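Local coordinates for core protein VP7 (Bluetongue virus, PDB 1BVP) that forms, as a homotrimer, the capsomers that assemble on the VP3 scaffold of the virus inner capsid and takes part in binding to the host cell surface, at residues A[271-282]-A[339-348]; A[127-138]-A[152-160]. All blocks are in the same frame, centred on the assembly; numbering follows the deposited sequence.

Contact 1: A[271-282]-A[339-348]; sequences YSFRDHTWHGLR and LTRAIARAAY
In the helical domain of VP7, the short C-terminal helix and the last residues of the chain pack through A344, A347 and Y348 against F273 and H279, at the N-terminal end of helix 276-286. F273 is the wedge: with its CG anti to the backbone N (chi1 180°), the ring enters beside the C-terminal helix. A344 CA sits over one face, 3.9 Å from the centroid of the F273 ring, a CH-pi contact, while the backbone at D275 lies on the opposite face. A347 adds its methyl, with CB 3.5 Å from F273 CE1. Further out, H276 turns the edge of its ring to I343, CE1 lying 4.0 Å from I343 CG2.

The H279 ring meets the Y348 face, A347 O and R282 NH2. Its edge points at the face of Y348 in an edge-to-face pair, centroids of the H279 and Y348 rings 4.6 Å apart and planes at 51°. H279 NE2 makes a weak, bent bond to A347 O, and H279 ND1 accepts from R282 NH2 at 2.9 Å, which is consistent with the ring proton residing on NE2. R282 itself is steadied by bonds from NH2 to S272 O and from NE to V270 O. D275 caps helix 276-286 by accepting W278 N on OD1, and its OD2 meets Y320 OH on helix 304-323. R341, whose CB points away from 271-282, forms a salt bridge with D254 of the second subunit. Past the H279 pair, the Y348 hydroxyl donates to Y271 O, OH to O 2.6 Å, approaching in the carbonyl plane.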
loop_
_atom_site.group_PDB
_atom_site.type_symbol
_atom_site.label_atom_id
_atom_site.label_comp_id
_atom_site.label_asym_id
_atom_site.label_seq_id
_atom_site.Cartn_x
_atom_site.Cartn_y
_atom_site.Cartn_z
ATOM N N TYR A 271 -14.155 5.900 7.568
ATOM C CA TYR A 271 -15.405 5.410 6.996
ATOM C C TYR A 271 -15.983 4.160 7.613
ATOM O O TYR A 271 -17.035 3.705 7.196
ATOM C CB TYR A 271 -15.306 5.299 5.480
ATOM C CG TYR A 271 -15.204 6.643 4.781
ATOM C CD1 TYR A 271 -16.327 7.439 4.599
ATOM C CD2 TYR A 271 -13.976 7.139 4.333
ATOM C CE1 TYR A 271 -16.243 8.711 3.992
ATOM C CE2 TYR A 271 -13.881 8.414 3.722
ATOM C CZ TYR A 271 -15.023 9.181 3.562
ATOM O OH TYR A 271 -14.944 10.420 2.957
ATOM N N SER A 272 -15.315 3.601 8.610
ATOM C CA SER A 272 -15.867 2.437 9.290
ATOM C C SER A 272 -17.116 2.876 10.031
ATOM O O SER A 272 -17.286 4.051 10.438
ATOM C CB SER A 272 -14.886 1.838 10.264
ATOM O OG SER A 272 -13.861 1.246 9.526
ATOM N N PHE A 273 -17.973 1.898 10.232
ATOM C CA PHE A 273 -19.253 2.124 10.851
ATOM C C PHE A 273 -19.203 2.465 12.335
ATOM O O PHE A 273 -19.698 3.529 12.732
ATOM C CB PHE A 273 -20.122 0.887 10.597
ATOM C CG PHE A 273 -21.493 0.976 11.199
ATOM C CD1 PHE A 273 -22.380 2.001 10.808
ATOM C CD2 PHE A 273 -21.905 0.039 12.154
ATOM C CE1 PHE A 273 -23.668 2.097 11.361
ATOM C CE2 PHE A 273 -23.191 0.118 12.725
ATOM C CZ PHE A 273 -24.075 1.157 12.317
ATOM N N ARG A 274 -18.620 1.543 13.125
ATOM C CA ARG A 274 -18.510 1.633 14.600
ATOM C C ARG A 274 -19.909 1.423 15.208
ATOM O O ARG A 274 -20.219 0.348 15.747
ATOM C CB ARG A 274 -17.867 2.966 15.027
ATOM C CG ARG A 274 -16.371 2.836 14.977
ATOM C CD ARG A 274 -15.655 4.129 15.116
ATOM N NE ARG A 274 -14.275 3.887 15.525
ATOM C CZ ARG A 274 -13.252 3.807 14.690
ATOM N NH1 ARG A 274 -13.470 3.976 13.391
ATOM N NH2 ARG A 274 -12.043 3.469 15.151
ATOM N N ASP A 275 -20.768 2.422 15.047
ATOM C CA ASP A 275 -22.140 2.330 15.505
ATOM C C ASP A 275 -22.877 3.491 14.856
ATOM O O ASP A 275 -22.257 4.353 14.174
ATOM C CB ASP A 275 -22.259 2.371 17.041
ATOM C CG ASP A 275 -21.659 3.647 17.675
ATOM O OD1 ASP A 275 -21.831 4.785 17.171
ATOM O OD2 ASP A 275 -21.014 3.501 18.722
ATOM N N HIS A 276 -24.167 3.583 15.147
ATOM C CA HIS A 276 -24.973 4.633 14.544
ATOM C C HIS A 276 -24.597 6.041 14.859
ATOM O O HIS A 276 -24.775 6.926 14.024
ATOM C CB HIS A 276 -26.444 4.425 14.844
ATOM C CG HIS A 276 -26.993 3.168 14.249
ATOM N ND1 HIS A 276 -27.018 1.970 14.938
ATOM C CD2 HIS A 276 -27.464 2.901 13.005
ATOM C CE1 HIS A 276 -27.476 1.019 14.140
ATOM N NE2 HIS A 276 -27.753 1.557 12.964
ATOM N N THR A 277 -24.071 6.259 16.055
ATOM C CA THR A 277 -23.680 7.599 16.456
ATOM C C THR A 277 -22.430 8.039 15.690
ATOM O O THR A 277 -22.394 9.129 15.087
ATOM C CB THR A 277 -23.502 7.654 17.985
ATOM O OG1 THR A 277 -24.751 7.305 18.606
ATOM C CG2 THR A 277 -23.091 9.049 18.435
ATOM N N TRP A 278 -21.430 7.168 15.629
ATOM C CA TRP A 278 -20.228 7.534 14.919
ATOM C C TRP A 278 -20.562 7.743 13.444
ATOM O O TRP A 278 -20.106 8.693 12.786
ATOM C CB TRP A 278 -19.198 6.442 15.057
ATOM C CG TRP A 278 -18.060 6.698 14.155
ATOM C CD1 TRP A 278 -17.756 6.040 12.995
ATOM C CD2 TRP A 278 -17.143 7.773 14.263
ATOM N NE1 TRP A 278 -16.713 6.660 12.362
ATOM C CE2 TRP A 278 -16.316 7.731 13.118
ATOM C CE3 TRP A 278 -16.945 8.782 15.216
ATOM C CZ2 TRP A 278 -15.301 8.661 12.895
ATOM C CZ3 TRP A 278 -15.938 9.713 15.002
ATOM C CH2 TRP A 278 -15.124 9.645 13.844
ATOM N N HIS A 279 -21.343 6.812 12.924
ATOM C CA HIS A 279 -21.756 6.877 11.555
ATOM C C HIS A 279 -22.482 8.214 11.284
ATOM O O HIS A 279 -22.144 8.957 10.336
ATOM C CB HIS A 279 -22.613 5.652 11.271
ATOM C CG HIS A 279 -22.953 5.499 9.826
ATOM N ND1 HIS A 279 -21.990 5.352 8.854
ATOM C CD2 HIS A 279 -24.139 5.597 9.175
ATOM C CE1 HIS A 279 -22.566 5.383 7.667
ATOM N NE2 HIS A 279 -23.869 5.529 7.836
ATOM N N GLY A 280 -23.417 8.572 12.162
ATOM C CA GLY A 280 -24.129 9.840 12.012
ATOM C C GLY A 280 -23.225 11.065 12.133
ATOM O O GLY A 280 -23.309 12.011 11.333
ATOM N N LEU A 281 -22.358 11.052 13.144
ATOM C CA LEU A 281 -21.427 12.148 13.420
ATOM C C LEU A 281 -20.447 12.338 12.265
ATOM O O LEU A 281 -20.221 13.470 11.799
ATOM C CB LEU A 281 -20.636 11.804 14.681
ATOM C CG LEU A 281 -20.083 12.791 15.727
ATOM C CD1 LEU A 281 -18.671 12.359 16.054
ATOM C CD2 LEU A 281 -20.105 14.217 15.283
ATOM N N ARG A 282 -19.831 11.234 11.835
ATOM C CA ARG A 282 -18.875 11.281 10.732
ATOM C C ARG A 282 -19.559 11.852 9.490
ATOM O O ARG A 282 -19.041 12.765 8.837
ATOM C CB ARG A 282 -18.295 9.902 10.432
ATOM C CG ARG A 282 -17.251 9.984 9.316
ATOM C CD ARG A 282 -17.642 9.125 8.123
ATOM N NE ARG A 282 -17.871 7.725 8.495
ATOM C CZ ARG A 282 -19.061 7.125 8.456
ATOM N NH1 ARG A 282 -20.135 7.800 8.049
ATOM N NH2 ARG A 282 -19.186 5.870 8.879
ATOM N N LEU A 339 -25.219 -5.494 17.192
ATOM C CA LEU A 339 -24.548 -4.958 15.990
ATOM C C LEU A 339 -23.850 -6.020 15.158
ATOM O O LEU A 339 -22.944 -6.735 15.609
ATOM C CB LEU A 339 -23.577 -3.833 16.322
ATOM C CG LEU A 339 -23.950 -2.349 16.208
ATOM C CD1 LEU A 339 -25.434 -2.100 16.305
ATOM C CD2 LEU A 339 -23.188 -1.578 17.283
ATOM N N THR A 340 -24.251 -6.072 13.899
ATOM C CA THR A 340 -23.759 -7.076 12.981
ATOM C C THR A 340 -23.366 -6.444 11.668
ATOM O O THR A 340 -23.662 -5.257 11.406
ATOM C CB THR A 340 -24.880 -8.092 12.699
ATOM O OG1 THR A 340 -26.042 -7.397 12.193
ATOM C CG2 THR A 340 -25.251 -8.826 13.984
ATOM N N ARG A 341 -22.761 -7.258 10.813
ATOM C CA ARG A 341 -22.348 -6.754 9.520
ATOM C C ARG A 341 -23.569 -6.314 8.711
ATOM O O ARG A 341 -23.548 -5.270 8.053
ATOM C CB ARG A 341 -21.562 -7.817 8.794
ATOM C CG ARG A 341 -21.079 -7.389 7.452
ATOM C CD ARG A 341 -20.184 -8.461 6.854
ATOM N NE ARG A 341 -19.928 -8.251 5.429
ATOM C CZ ARG A 341 -18.882 -8.768 4.793
ATOM N NH1 ARG A 341 -18.000 -9.516 5.475
ATOM N NH2 ARG A 341 -18.728 -8.565 3.482
ATOM N N ALA A 342 -24.664 -7.060 8.847
ATOM C CA ALA A 342 -25.910 -6.759 8.129
ATOM C C ALA A 342 -26.460 -5.385 8.515
ATOM O O ALA A 342 -26.863 -4.576 7.665
ATOM C CB ALA A 342 -26.934 -7.848 8.410
ATOM N N ILE A 343 -26.441 -5.119 9.810
ATOM C CA ILE A 343 -26.910 -3.845 10.332
ATOM C C ILE A 343 -25.994 -2.687 9.888
ATOM O O ILE A 343 -26.477 -1.599 9.536
ATOM C CB ILE A 343 -27.001 -3.910 11.866
ATOM C CG1 ILE A 343 -28.080 -4.917 12.280
ATOM C CG2 ILE A 343 -27.308 -2.547 12.421
ATOM C CD1 ILE A 343 -28.145 -5.167 13.772
ATOM N N ALA A 344 -24.681 -2.931 9.925
ATOM C CA ALA A 344 -23.699 -1.942 9.512
ATOM C C ALA A 344 -23.931 -1.593 8.042
ATOM O O ALA A 344 -24.068 -0.409 7.692
ATOM C CB ALA A 344 -22.268 -2.480 9.713
ATOM N N ARG A 345 -24.000 -2.626 7.198
ATOM C CA ARG A 345 -24.197 -2.451 5.761
ATOM C C ARG A 345 -25.447 -1.643 5.430
ATOM O O ARG A 345 -25.420 -0.774 4.553
ATOM C CB ARG A 345 -24.243 -3.808 5.058
ATOM C CG ARG A 345 -24.946 -3.780 3.709
ATOM C CD ARG A 345 -24.064 -4.320 2.598
ATOM N NE ARG A 345 -24.634 -4.094 1.260
ATOM C CZ ARG A 345 -25.028 -2.904 0.768
ATOM N NH1 ARG A 345 -24.948 -1.765 1.483
ATOM N NH2 ARG A 345 -25.450 -2.838 -0.496
ATOM N N ALA A 346 -26.529 -1.896 6.161
ATOM C CA ALA A 346 -27.785 -1.195 5.925
ATOM C C ALA A 346 -27.737 0.291 6.215
ATOM O O ALA A 346 -28.580 1.055 5.741
ATOM C CB ALA A 346 -28.859 -1.819 6.751
ATOM N N ALA A 347 -26.779 0.700 7.037
ATOM C CA ALA A 347 -26.664 2.092 7.432
ATOM C C ALA A 347 -26.076 2.975 6.372
ATOM O O ALA A 347 -26.192 4.204 6.469
ATOM C CB ALA A 347 -25.868 2.199 8.683
ATOM N N TYR A 348 -25.480 2.362 5.346
ATOM C CA TYR A 348 -24.848 3.114 4.266
ATOM C C TYR A 348 -25.804 3.446 3.133
ATOM O O TYR A 348 -25.438 3.439 1.946
ATOM C CB TYR A 348 -23.631 2.357 3.764
ATOM C CG TYR A 348 -22.494 2.393 4.744
ATOM C CD1 TYR A 348 -22.494 1.562 5.879
ATOM C CD2 TYR A 348 -21.421 3.273 4.554
ATOM C CE1 TYR A 348 -21.443 1.601 6.804
ATOM C CE2 TYR A 348 -20.369 3.334 5.463
ATOM C CZ TYR A 348 -20.389 2.491 6.583
ATOM O OH TYR A 348 -19.341 2.520 7.452
#

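Contact 2: A[127-138]-A[152-160]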
loop_
_atom_site.group_PDB
_atom_site.type_symbol
_atom_site.label_atom_id
_atom_site.label_comp_id
_atom_site.label_asym_id
_atom_site.label_seq_id
_atom_site.Cartn_x
_atom_site.Cartn_y
_atom_site.Cartn_z
ATOM N N GLY A 127 -5.318 1.566 -15.429
ATOM C CA GLY A 127 -4.753 1.343 -16.743
ATOM C C GLY A 127 -4.603 2.646 -17.499
ATOM O O GLY A 127 -5.473 3.541 -17.420
ATOM N N PHE A 128 -3.510 2.750 -18.249
ATOM C CA PHE A 128 -3.252 3.954 -19.013
ATOM C C PHE A 128 -4.408 4.329 -19.938
ATOM O O PHE A 128 -4.659 5.504 -20.187
ATOM C CB PHE A 128 -1.962 3.799 -19.800
ATOM C CG PHE A 128 -1.535 5.062 -20.474
ATOM C CD1 PHE A 128 -1.996 5.381 -21.746
ATOM C CD2 PHE A 128 -0.680 5.938 -19.849
ATOM C CE1 PHE A 128 -1.607 6.549 -22.372
ATOM C CE2 PHE A 128 -0.285 7.117 -20.476
ATOM C CZ PHE A 128 -0.750 7.415 -21.740
ATOM N N PHE A 129 -5.118 3.325 -20.445
ATOM C CA PHE A 129 -6.246 3.542 -21.362
ATOM C C PHE A 129 -7.591 3.260 -20.760
ATOM O O PHE A 129 -8.519 2.909 -21.469
ATOM C CB PHE A 129 -6.113 2.675 -22.608
ATOM C CG PHE A 129 -4.902 2.970 -23.416
ATOM C CD1 PHE A 129 -4.868 4.092 -24.253
ATOM C CD2 PHE A 129 -3.774 2.149 -23.318
ATOM C CE1 PHE A 129 -3.700 4.407 -24.993
ATOM C CE2 PHE A 129 -2.623 2.440 -24.041
ATOM C CZ PHE A 129 -2.581 3.580 -24.882
ATOM N N LEU A 130 -7.718 3.424 -19.458
ATOM C CA LEU A 130 -8.985 3.181 -18.816
ATOM C C LEU A 130 -10.111 4.036 -19.395
ATOM O O LEU A 130 -11.243 3.582 -19.523
ATOM C CB LEU A 130 -8.862 3.465 -17.328
ATOM C CG LEU A 130 -10.146 3.185 -16.537
ATOM C CD1 LEU A 130 -10.178 1.724 -16.095
ATOM C CD2 LEU A 130 -10.231 4.121 -15.341
ATOM N N GLU A 131 -9.813 5.263 -19.790
ATOM C CA GLU A 131 -10.896 6.094 -20.275
ATOM C C GLU A 131 -11.026 6.168 -21.774
ATOM O O GLU A 131 -10.956 7.240 -22.358
ATOM C CB GLU A 131 -10.815 7.478 -19.657
ATOM C CG GLU A 131 -10.795 7.431 -18.144
ATOM C CD GLU A 131 -10.921 8.793 -17.497
ATOM O OE1 GLU A 131 -10.380 9.780 -18.058
ATOM O OE2 GLU A 131 -11.573 8.857 -16.424
ATOM N N THR A 132 -11.271 5.017 -22.384
ATOM C CA THR A 132 -11.444 4.896 -23.823
ATOM C C THR A 132 -12.878 4.430 -24.098
ATOM O O THR A 132 -13.420 3.593 -23.360
ATOM C CB THR A 132 -10.459 3.869 -24.392
ATOM O OG1 THR A 132 -10.482 2.675 -23.584
ATOM C CG2 THR A 132 -9.071 4.438 -24.413
ATOM N N GLU A 133 -13.484 4.944 -25.165
ATOM C CA GLU A 133 -14.857 4.572 -25.481
ATOM C C GLU A 133 -14.979 3.303 -26.307
ATOM O O GLU A 133 -16.007 2.628 -26.266
ATOM C CB GLU A 133 -15.530 5.703 -26.233
ATOM C CG GLU A 133 -15.734 6.923 -25.419
ATOM C CD GLU A 133 -16.375 8.023 -26.212
ATOM O OE1 GLU A 133 -17.625 8.035 -26.370
ATOM O OE2 GLU A 133 -15.611 8.871 -26.698
ATOM N N GLU A 134 -13.922 2.978 -27.043
ATOM C CA GLU A 134 -13.921 1.822 -27.926
ATOM C C GLU A 134 -12.724 0.960 -27.647
ATOM O O GLU A 134 -11.666 1.473 -27.314
ATOM C CB GLU A 134 -13.782 2.280 -29.380
ATOM C CG GLU A 134 -14.779 3.323 -29.834
ATOM C CD GLU A 134 -14.386 3.986 -31.139
ATOM O OE1 GLU A 134 -13.160 4.109 -31.414
ATOM O OE2 GLU A 134 -15.310 4.397 -31.880
ATOM N N THR A 135 -12.872 -0.335 -27.885
ATOM C CA THR A 135 -11.784 -1.282 -27.728
ATOM C C THR A 135 -11.886 -2.320 -28.896
ATOM O O THR A 135 -12.975 -2.563 -29.435
ATOM C CB THR A 135 -11.840 -1.952 -26.339
ATOM O OG1 THR A 135 -10.648 -2.726 -26.115
ATOM C CG2 THR A 135 -13.084 -2.847 -26.217
ATOM N N PHE A 136 -10.754 -2.895 -29.289
ATOM C CA PHE A 136 -10.665 -3.872 -30.370
ATOM C C PHE A 136 -10.330 -5.256 -29.878
ATOM O O PHE A 136 -9.457 -5.382 -29.039
ATOM C CB PHE A 136 -9.568 -3.439 -31.327
ATOM C CG PHE A 136 -9.953 -2.262 -32.164
ATOM C CD1 PHE A 136 -10.223 -1.026 -31.571
ATOM C CD2 PHE A 136 -10.128 -2.394 -33.540
ATOM C CE1 PHE A 136 -10.672 0.061 -32.340
ATOM C CE2 PHE A 136 -10.573 -1.312 -34.310
ATOM C CZ PHE A 136 -10.848 -0.082 -33.700
ATOM N N GLN A 137 -10.966 -6.301 -30.422
ATOM C CA GLN A 137 -10.651 -7.667 -29.980
ATOM C C GLN A 137 -9.156 -7.927 -30.003
ATOM O O GLN A 137 -8.461 -7.690 -31.015
ATOM C CB GLN A 137 -11.311 -8.730 -30.826
ATOM C CG GLN A 137 -10.969 -10.126 -30.335
ATOM C CD GLN A 137 -11.395 -11.230 -31.282
ATOM O OE1 GLN A 137 -11.325 -11.070 -32.482
ATOM N NE2 GLN A 137 -11.804 -12.360 -30.737
ATOM N N PRO A 138 -8.627 -8.382 -28.868
ATOM C CA PRO A 138 -7.187 -8.653 -28.811
ATOM C C PRO A 138 -6.734 -9.759 -29.750
ATOM O O PRO A 138 -7.358 -10.819 -29.838
ATOM C CB PRO A 138 -6.961 -9.029 -27.335
ATOM C CG PRO A 138 -8.338 -9.466 -26.860
ATOM C CD PRO A 138 -9.259 -8.521 -27.539
ATOM N N VAL A 152 -4.063 0.123 -32.426
ATOM C CA VAL A 152 -5.410 0.202 -31.914
ATOM C C VAL A 152 -5.407 -0.246 -30.415
ATOM O O VAL A 152 -4.520 -1.013 -30.015
ATOM C CB VAL A 152 -6.250 -0.695 -32.898
ATOM C CG1 VAL A 152 -6.652 -2.016 -32.297
ATOM C CG2 VAL A 152 -7.360 0.046 -33.465
ATOM N N VAL A 153 -6.327 0.256 -29.577
ATOM C CA VAL A 153 -6.321 -0.178 -28.176
ATOM C C VAL A 153 -7.111 -1.460 -27.975
ATOM O O VAL A 153 -8.238 -1.561 -28.453
ATOM C CB VAL A 153 -6.737 0.946 -27.072
ATOM C CG1 VAL A 153 -6.797 2.339 -27.640
ATOM C CG2 VAL A 153 -8.012 0.587 -26.296
ATOM N N CYS A 154 -6.533 -2.416 -27.244
ATOM C CA CYS A 154 -7.196 -3.671 -26.993
ATOM C C CYS A 154 -7.393 -4.044 -25.538
ATOM O O CYS A 154 -7.767 -5.173 -25.210
ATOM C CB CYS A 154 -6.462 -4.777 -27.713
ATOM S SG CYS A 154 -4.745 -4.818 -27.410
ATOM N N GLY A 155 -7.138 -3.102 -24.645
ATOM C CA GLY A 155 -7.306 -3.374 -23.226
ATOM C C GLY A 155 -7.135 -2.063 -22.513
ATOM O O GLY A 155 -6.781 -1.059 -23.150
ATOM N N PRO A 156 -7.364 -2.028 -21.195
ATOM C CA PRO A 156 -7.234 -0.799 -20.395
ATOM C C PRO A 156 -5.776 -0.378 -20.284
ATOM O O PRO A 156 -5.490 0.783 -20.036
ATOM C CB PRO A 156 -7.762 -1.215 -19.033
ATOM C CG PRO A 156 -8.525 -2.508 -19.279
ATOM C CD PRO A 156 -7.731 -3.170 -20.348
ATOM N N ASP A 157 -4.869 -1.311 -20.567
ATOM C CA ASP A 157 -3.432 -1.070 -20.476
ATOM C C ASP A 157 -2.692 -1.582 -21.684
ATOM O O ASP A 157 -1.464 -1.745 -21.636
ATOM C CB ASP A 157 -2.877 -1.834 -19.269
ATOM C CG ASP A 157 -3.043 -3.354 -19.389
ATOM O OD1 ASP A 157 -3.844 -3.826 -20.236
ATOM O OD2 ASP A 157 -2.374 -4.080 -18.609
ATOM N N MET A 158 -3.399 -1.728 -22.798
ATOM C CA MET A 158 -2.781 -2.356 -23.950
ATOM C C MET A 158 -3.161 -1.869 -25.335
ATOM O O MET A 158 -4.304 -1.455 -25.581
ATOM C CB MET A 158 -3.174 -3.817 -23.856
ATOM C CG MET A 158 -2.301 -4.727 -24.566
ATOM S SD MET A 158 -1.601 -5.812 -23.377
ATOM C CE MET A 158 -0.061 -5.683 -23.972
ATOM N N ILE A 159 -2.187 -1.913 -26.241
ATOM C CA ILE A 159 -2.444 -1.597 -27.643
ATOM C C ILE A 159 -1.779 -2.703 -28.473
ATOM O O ILE A 159 -0.871 -3.424 -27.987
ATOM C CB ILE A 159 -1.889 -0.225 -28.113
ATOM C CG1 ILE A 159 -0.379 -0.275 -28.277
ATOM C CG2 ILE A 159 -2.349 0.895 -27.210
ATOM C CD1 ILE A 159 0.116 0.745 -29.250
ATOM N N GLN A 160 -2.271 -2.880 -29.698
ATOM C CA GLN A 160 -1.703 -3.867 -30.644
ATOM C C GLN A 160 -1.596 -3.123 -31.947
ATOM O O GLN A 160 -2.363 -2.174 -32.191
ATOM C CB GLN A 160 -2.560 -5.120 -30.811
ATOM C CG GLN A 160 -3.980 -4.834 -31.227
ATOM C CD GLN A 160 -4.897 -6.012 -31.002
ATOM O OE1 GLN A 160 -4.520 -7.005 -30.395
ATOM N NE2 GLN A 160 -6.123 -5.897 -31.471
#
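G127 opens a type I turn that runs to L130 and lies against P156: G127 CA makes a bent CA-H...O contact with P156 O, 3.4 Å away. Two residues on, F129 N donates to the same carbonyl, 2.6 Å from P156 O. The F129 side chain has CG anti to its own carbonyl carbon (chi1 -62°), which carries the ring along the hairpin to I159; F129 CE2 is 3.5 Å from I159 CG2, and F128 CD1 lies over the centre of one ring face. V153 CG1 comes to the same ring obliquely, by CD1. T132 folds back on the turn, OG1 donating to F129 O over 2.9 Å.

The segment then enters strand 134-136, which crosses strand 152-155 almost at a right angle (85°), the axes 4.7 Å apart. The strand crossed is one arm of the antiparallel hairpin 149-155/158-163, part of the beta-sandwich domain of VP7, and 134-136 itself pairs in parallel with a strand of the second subunit. At the crossing F136 N donates to V153 O, 3.0 Å away and in the carbonyl plane. The F136 ring takes V152 CG2 over the centre of one face, the methyl 3.3 Å from the F136 centroid in a CH-pi contact. Next, Q137 O accepts from Q160: NE2 stands 3.0 Å from Q137 O, well above the carbonyl plane, while the oxygen lies in the plane of the Q160 amide. The other end of that amide, OE1, takes G139 N. P138 finally brings its CA and CB up to C154 CB, and P138 O is bonded by Q137 NE2 of the third subunit.

Overall arrangement
The two contacts lie in different domains, their centres 39 Å apart and their nearest atoms about 20 Å apart, with no touch between them. Contact 2 comes first along the chain and is complete before contact 1 begins. The order is helices up to 103-116, then the strands from 122-123 to 241-252, then helices again from 263-271 onward, so the beta domain is an insertion between two helical parts. Contact 2 sits in that insertion, and contact 1 brings the C-terminal end onto the helices that follow it. Both also reach the second subunit, so each domain has its own share of the trimer interface.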